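Local coordinates for protein histone-lysine N-methyltransferase, H3 lysine-9 specific SUVH6 (Arabidopsis thaliana, PDB 6A5K) that probably methylates histone H3 at its K9 position with S-adenosylmethionine as methyl donor and, through its SRA domain, binds methylated DNA, at residues L16-C21 with Q483-P488; Y330-G333 with K337-S340. The protein carries 1 engineered substitution. All coordinates share one frame; numbering follows the deposited sequence.

Contact 1. Residues L16-C21 with Q483-P488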
loop_
_atom_site.group_PDB
_atom_site.type_symbol
_atom_site.label_atom_id
_atom_site.label_comp_id
_atom_site.label_asym_id
_atom_site.label_seq_id
_atom_site.Cartn_x
_atom_site.Cartn_y
_atom_site.Cartn_z
ATOM N N LEU A 16 2.263 -8.377 8.027
ATOM C CA LEU A 16 1.894 -9.030 9.277
ATOM C C LEU A 16 1.775 -8.006 10.411
ATOM O O LEU A 16 0.791 -7.992 11.159
ATOM C CB LEU A 16 2.922 -10.104 9.636
ATOM C CG LEU A 16 2.623 -10.977 10.853
ATOM C CD1 LEU A 16 1.428 -11.896 10.574
ATOM C CD2 LEU A 16 3.863 -11.780 11.252
ATOM N N PHE A 17 2.780 -7.140 10.521
ATOM C CA PHE A 17 2.766 -6.082 11.525
ATOM C C PHE A 17 1.503 -5.215 11.441
ATOM O O PHE A 17 0.809 -5.000 12.445
ATOM C CB PHE A 17 4.007 -5.197 11.383
ATOM C CG PHE A 17 3.967 -3.972 12.241
ATOM C CD1 PHE A 17 4.198 -4.057 13.605
ATOM C CD2 PHE A 17 3.701 -2.729 11.687
ATOM C CE1 PHE A 17 4.167 -2.930 14.403
ATOM C CE2 PHE A 17 3.670 -1.596 12.480
ATOM C CZ PHE A 17 3.900 -1.699 13.842
ATOM N N HIS A 18 1.190 -4.725 10.244
ATOM C CA HIS A 18 0.017 -3.864 10.109
ATOM C C HIS A 18 -1.285 -4.627 10.326
ATOM O O HIS A 18 -2.265 -4.065 10.831
ATOM C CB HIS A 18 0.029 -3.159 8.749
ATOM C CG HIS A 18 0.962 -1.990 8.713
ATOM N ND1 HIS A 18 0.639 -0.771 9.272
ATOM C CD2 HIS A 18 2.227 -1.869 8.248
ATOM C CE1 HIS A 18 1.659 0.058 9.131
ATOM N NE2 HIS A 18 2.638 -0.584 8.518
ATOM N N GLY A 19 -1.284 -5.907 9.970
ATOM C CA GLY A 19 -2.426 -6.765 10.230
ATOM C C GLY A 19 -2.710 -6.821 11.720
ATOM O O GLY A 19 -3.849 -6.638 12.161
ATOM N N VAL A 20 -1.662 -7.057 12.504
ATOM C CA VAL A 20 -1.803 -7.106 13.957
ATOM C C VAL A 20 -2.233 -5.753 14.542
ATOM O O VAL A 20 -3.131 -5.697 15.395
ATOM C CB VAL A 20 -0.488 -7.568 14.624
ATOM C CG1 VAL A 20 -0.593 -7.463 16.147
ATOM C CG2 VAL A 20 -0.172 -8.996 14.197
ATOM N N CYS A 21 -1.597 -4.670 14.090
ATOM C CA CYS A 21 -2.015 -3.321 14.488
ATOM C C CYS A 21 -3.519 -3.103 14.302
ATOM O O CYS A 21 -4.227 -2.660 15.221
ATOM C CB CYS A 21 -1.269 -2.250 13.682
ATOM S SG CYS A 21 0.463 -2.003 14.120
ATOM N N GLN A 483 -2.253 -3.939 -0.106
ATOM C CA GLN A 483 -1.722 -4.763 0.983
ATOM C C GLN A 483 -0.295 -4.361 1.386
ATOM O O GLN A 483 0.388 -5.091 2.104
ATOM C CB GLN A 483 -1.781 -6.259 0.620
ATOM C CG GLN A 483 -0.989 -6.698 -0.613
ATOM C CD GLN A 483 -0.969 -8.218 -0.756
ATOM O OE1 GLN A 483 -1.733 -8.924 -0.093
ATOM N NE2 GLN A 483 -0.087 -8.726 -1.608
ATOM N N ASP A 484 0.135 -3.187 0.926
ATOM C CA ASP A 484 1.340 -2.517 1.412
ATOM C C ASP A 484 1.025 -1.044 1.623
ATOM O O ASP A 484 0.020 -0.548 1.123
ATOM C CB ASP A 484 2.504 -2.606 0.419
ATOM C CG ASP A 484 2.832 -4.022 0.008
ATOM O OD1 ASP A 484 2.955 -4.256 -1.215
ATOM O OD2 ASP A 484 3.008 -4.883 0.894
ATOM N N ASN A 485 1.896 -0.350 2.344
ATOM C CA ASN A 485 1.998 1.094 2.190
ATOM C C ASN A 485 2.752 1.352 0.890
ATOM O O ASN A 485 3.956 1.134 0.819
ATOM C CB ASN A 485 2.714 1.733 3.378
ATOM C CG ASN A 485 1.892 1.676 4.650
ATOM O OD1 ASN A 485 0.754 2.150 4.692
ATOM N ND2 ASN A 485 2.465 1.091 5.698
ATOM N N ILE A 486 2.041 1.793 -0.140
ATOM C CA ILE A 486 2.631 1.879 -1.474
ATOM C C ILE A 486 3.254 3.255 -1.726
ATOM O O ILE A 486 2.616 4.272 -1.492
ATOM C CB ILE A 486 1.576 1.587 -2.562
ATOM C CG1 ILE A 486 0.850 0.269 -2.260
ATOM C CG2 ILE A 486 2.229 1.536 -3.935
ATOM C CD1 ILE A 486 -0.295 -0.052 -3.254
ATOM N N PRO A 487 4.513 3.284 -2.197
ATOM C CA PRO A 487 5.155 4.549 -2.566
ATOM C C PRO A 487 4.429 5.205 -3.722
ATOM O O PRO A 487 3.798 4.496 -4.505
ATOM C CB PRO A 487 6.573 4.126 -2.988
ATOM C CG PRO A 487 6.765 2.756 -2.398
ATOM C CD PRO A 487 5.407 2.130 -2.400
ATOM N N PRO A 488 4.516 6.540 -3.842
ATOM C CA PRO A 488 3.897 7.182 -5.004
ATOM C C PRO A 488 4.521 6.671 -6.296
ATOM O O PRO A 488 5.725 6.383 -6.320
ATOM C CB PRO A 488 4.185 8.676 -4.790
ATOM C CG PRO A 488 5.353 8.712 -3.865
ATOM C CD PRO A 488 5.232 7.499 -2.985
#
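His18 on the helical segment 16-21 meets Asn485 on the irregular segment 483-488, and the two backbones stay well apart. Their nearest CA atoms, those of His18 and Asp484, are 8.9 Å from each other, and no backbone group bonds across; the bonds from Val20 N to Leu16 O and from Cys21 N to Phe17 O are those of a continuing alpha-helix. Two side chains therefore make the contact, which buries just 63 Å² in total. His18 NE2 and Asn485 ND2 come within 3.3 Å, with the amide nitrogen approaching the imidazole obliquely. The ring and amide planes are 83° apart, so the two groups stand almost perpendicular rather than stacking. A chi1 of -79° sets the imidazole beside its own backbone N and carries it out to the loop, while Phe17 CD2 sits 3.8 Å above one face of the ring, offset toward its rim. The hydrogen bonds of the two side chains go to residues outside the segments: Asn485 OD1 accepts one from Ile375 N, and His18 NE2 has a weak one with Glu83 OE2. Arg15, three residues earlier on the helix, is salt-bridged to Asp484 and hydrogen-bonded to Gln483 O, a second link between helix 5-29 and the SET-domain loop after strand 477-482. Phe17, Val20 and Cys21 pack on helix 44-54, Phe17 also on 81-87, and Leu16 and Val20 on 412-420.

Contact 2. Residues Y330-G333 with K337-S340. With ZN (zinc ion), chain C; ZN (zinc ion), chain B.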
loop_
_atom_site.group_PDB
_atom_site.type_symbol
_atom_site.label_atom_id
_atom_site.label_comp_id
_atom_site.label_asym_id
_atom_site.label_seq_id
_atom_site.Cartn_x
_atom_site.Cartn_y
_atom_site.Cartn_z
ATOM N N TYR A 330 -19.643 -7.315 3.514
ATOM C CA TYR A 330 -20.960 -6.728 3.302
ATOM C C TYR A 330 -20.973 -5.284 3.773
ATOM O O TYR A 330 -20.791 -5.007 4.958
ATOM C CB TYR A 330 -22.047 -7.526 4.036
ATOM C CG TYR A 330 -22.129 -8.970 3.607
ATOM C CD1 TYR A 330 -21.263 -9.919 4.134
ATOM C CD2 TYR A 330 -23.061 -9.382 2.668
ATOM C CE1 TYR A 330 -21.326 -11.238 3.737
ATOM C CE2 TYR A 330 -23.133 -10.705 2.271
ATOM C CZ TYR A 330 -22.262 -11.624 2.809
ATOM O OH TYR A 330 -22.323 -12.941 2.421
ATOM N N GLU A 331 -21.176 -4.361 2.842
ATOM C CA GLU A 331 -21.323 -2.958 3.208
ATOM C C GLU A 331 -22.794 -2.622 3.359
ATOM O O GLU A 331 -23.653 -3.341 2.855
ATOM C CB GLU A 331 -20.667 -2.051 2.164
ATOM C CG GLU A 331 -19.158 -2.213 2.078
ATOM C CD GLU A 331 -18.491 -1.106 1.281
ATOM O OE1 GLU A 331 -19.180 -0.124 0.924
ATOM O OE2 GLU A 331 -17.279 -1.222 1.011
ATOM N N CYS A 332 -23.089 -1.539 4.070
ATOM C CA CYS A 332 -24.462 -1.077 4.173
ATOM C C CYS A 332 -24.943 -0.597 2.809
ATOM O O CYS A 332 -24.145 -0.120 1.989
ATOM C CB CYS A 332 -24.580 0.020 5.228
ATOM S SG CYS A 332 -24.479 -0.652 6.885
ATOM N N GLY A 333 -26.240 -0.745 2.565
ATOM C CA GLY A 333 -26.804 -0.477 1.257
ATOM C C GLY A 333 -27.657 0.778 1.200
ATOM O O GLY A 333 -27.694 1.554 2.154
ATOM N N LYS A 337 -30.520 2.724 7.250
ATOM C CA LYS A 337 -30.862 4.008 7.859
ATOM C C LYS A 337 -29.622 4.789 8.290
ATOM O O LYS A 337 -29.718 5.956 8.661
ATOM C CB LYS A 337 -31.778 3.809 9.075
ATOM C CG LYS A 337 -33.041 2.995 8.838
ATOM C CD LYS A 337 -33.884 2.977 10.109
ATOM C CE LYS A 337 -35.292 2.449 9.881
ATOM N NZ LYS A 337 -36.053 2.398 11.167
ATOM N N CYS A 338 -28.465 4.133 8.269
ATOM C CA CYS A 338 -27.222 4.738 8.740
ATOM C C CYS A 338 -26.739 5.861 7.819
ATOM O O CYS A 338 -27.058 5.879 6.632
ATOM C CB CYS A 338 -26.143 3.660 8.870
ATOM S SG CYS A 338 -25.837 2.803 7.318
ATOM N N PRO A 339 -25.959 6.805 8.368
ATOM C CA PRO A 339 -25.460 7.899 7.531
ATOM C C PRO A 339 -24.403 7.452 6.518
ATOM O O PRO A 339 -23.876 6.333 6.595
ATOM C CB PRO A 339 -24.859 8.872 8.550
ATOM C CG PRO A 339 -24.503 8.016 9.719
ATOM C CD PRO A 339 -25.572 6.969 9.781
ATOM N N SER A 340 -24.107 8.336 5.572
ATOM C CA SER A 340 -23.088 8.097 4.556
ATOM C C SER A 340 -21.724 7.808 5.175
ATOM O O SER A 340 -20.907 7.083 4.603
ATOM C CB SER A 340 -22.991 9.303 3.620
ATOM O OG SER A 340 -21.759 9.314 2.922
HETATM ZN ZN ZN C . -24.392 1.282 8.312
HETATM ZN ZN ZN B . -26.683 -1.595 7.080
#
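The cysteine-rich zinc cluster of the pre-SET motif brings Cys332 and Cys338 together, two thiolates that share one zinc ion. That zinc (chain C) lies 2.4 Å from Cys332 SG and 2.3 Å from Cys338 SG. The angle subtended at it by the two sulfurs is about 104°, close to the tetrahedral value, and Cys296 and Cys342 supply the other two ligands. Cys332 SG also reaches the second zinc (chain B), again at 2.4 Å, where Cys290, Cys306 and Cys336 complete the set. Its sulfur is consequently a bridge: the angle at SG between the two metals is about 107°, and the ions stand 3.9 Å apart. Cys338, by contrast, is a terminal ligand that serves the chain C zinc.

The two sulfurs reach the shared zinc from different rotations. Cys332 holds SG beside its backbone N and anti to the carbonyl carbon, whereas Cys338 tucks SG between N and the carbonyl carbon (chi1 58°). Apart from the metal, the direct touch is slight: Cys338 SG rests 3.7 Å from Cys332 CB, and no hydrogen bond joins the segments, whose closest CA atoms, those of Cys332 and Cys338, are 7.9 Å apart. The metal bonds are therefore the main tie between these irregular loops. Around them, Cys332 O accepts a hydrogen bond from Gln348 NE2, which also binds Glu331 OE1, and Lys337 makes a backbone bond with Cys290. Sharing thiolates between zincs lets nine cysteines complete three four-sulfur sites, the triangular Zn3Cys9 cluster characteristic of pre-SET motifs in the SUV39 family of histone methyltransferases.

The two contacts lie apart in the fold, with centres about 26 Å from each other and nearest atoms about 15 Å apart. Along the chain contact 2 falls between the halves of contact 1, whose segments are separated by 461 residues. A four-stranded sheet relates them: strand 328-330, at one of its edges, runs into contact 2, and strand 477-482 leads into segment 483-488 of contact 1, with strand 461-467 between the two. Contact 1 thus joins the N-terminal helix 5-29 to the SET domain, whereas contact 2 organises pre-SET loops around zinc, so the two contacts, one of side chains and one of metal, lie beyond different strands of one sheet.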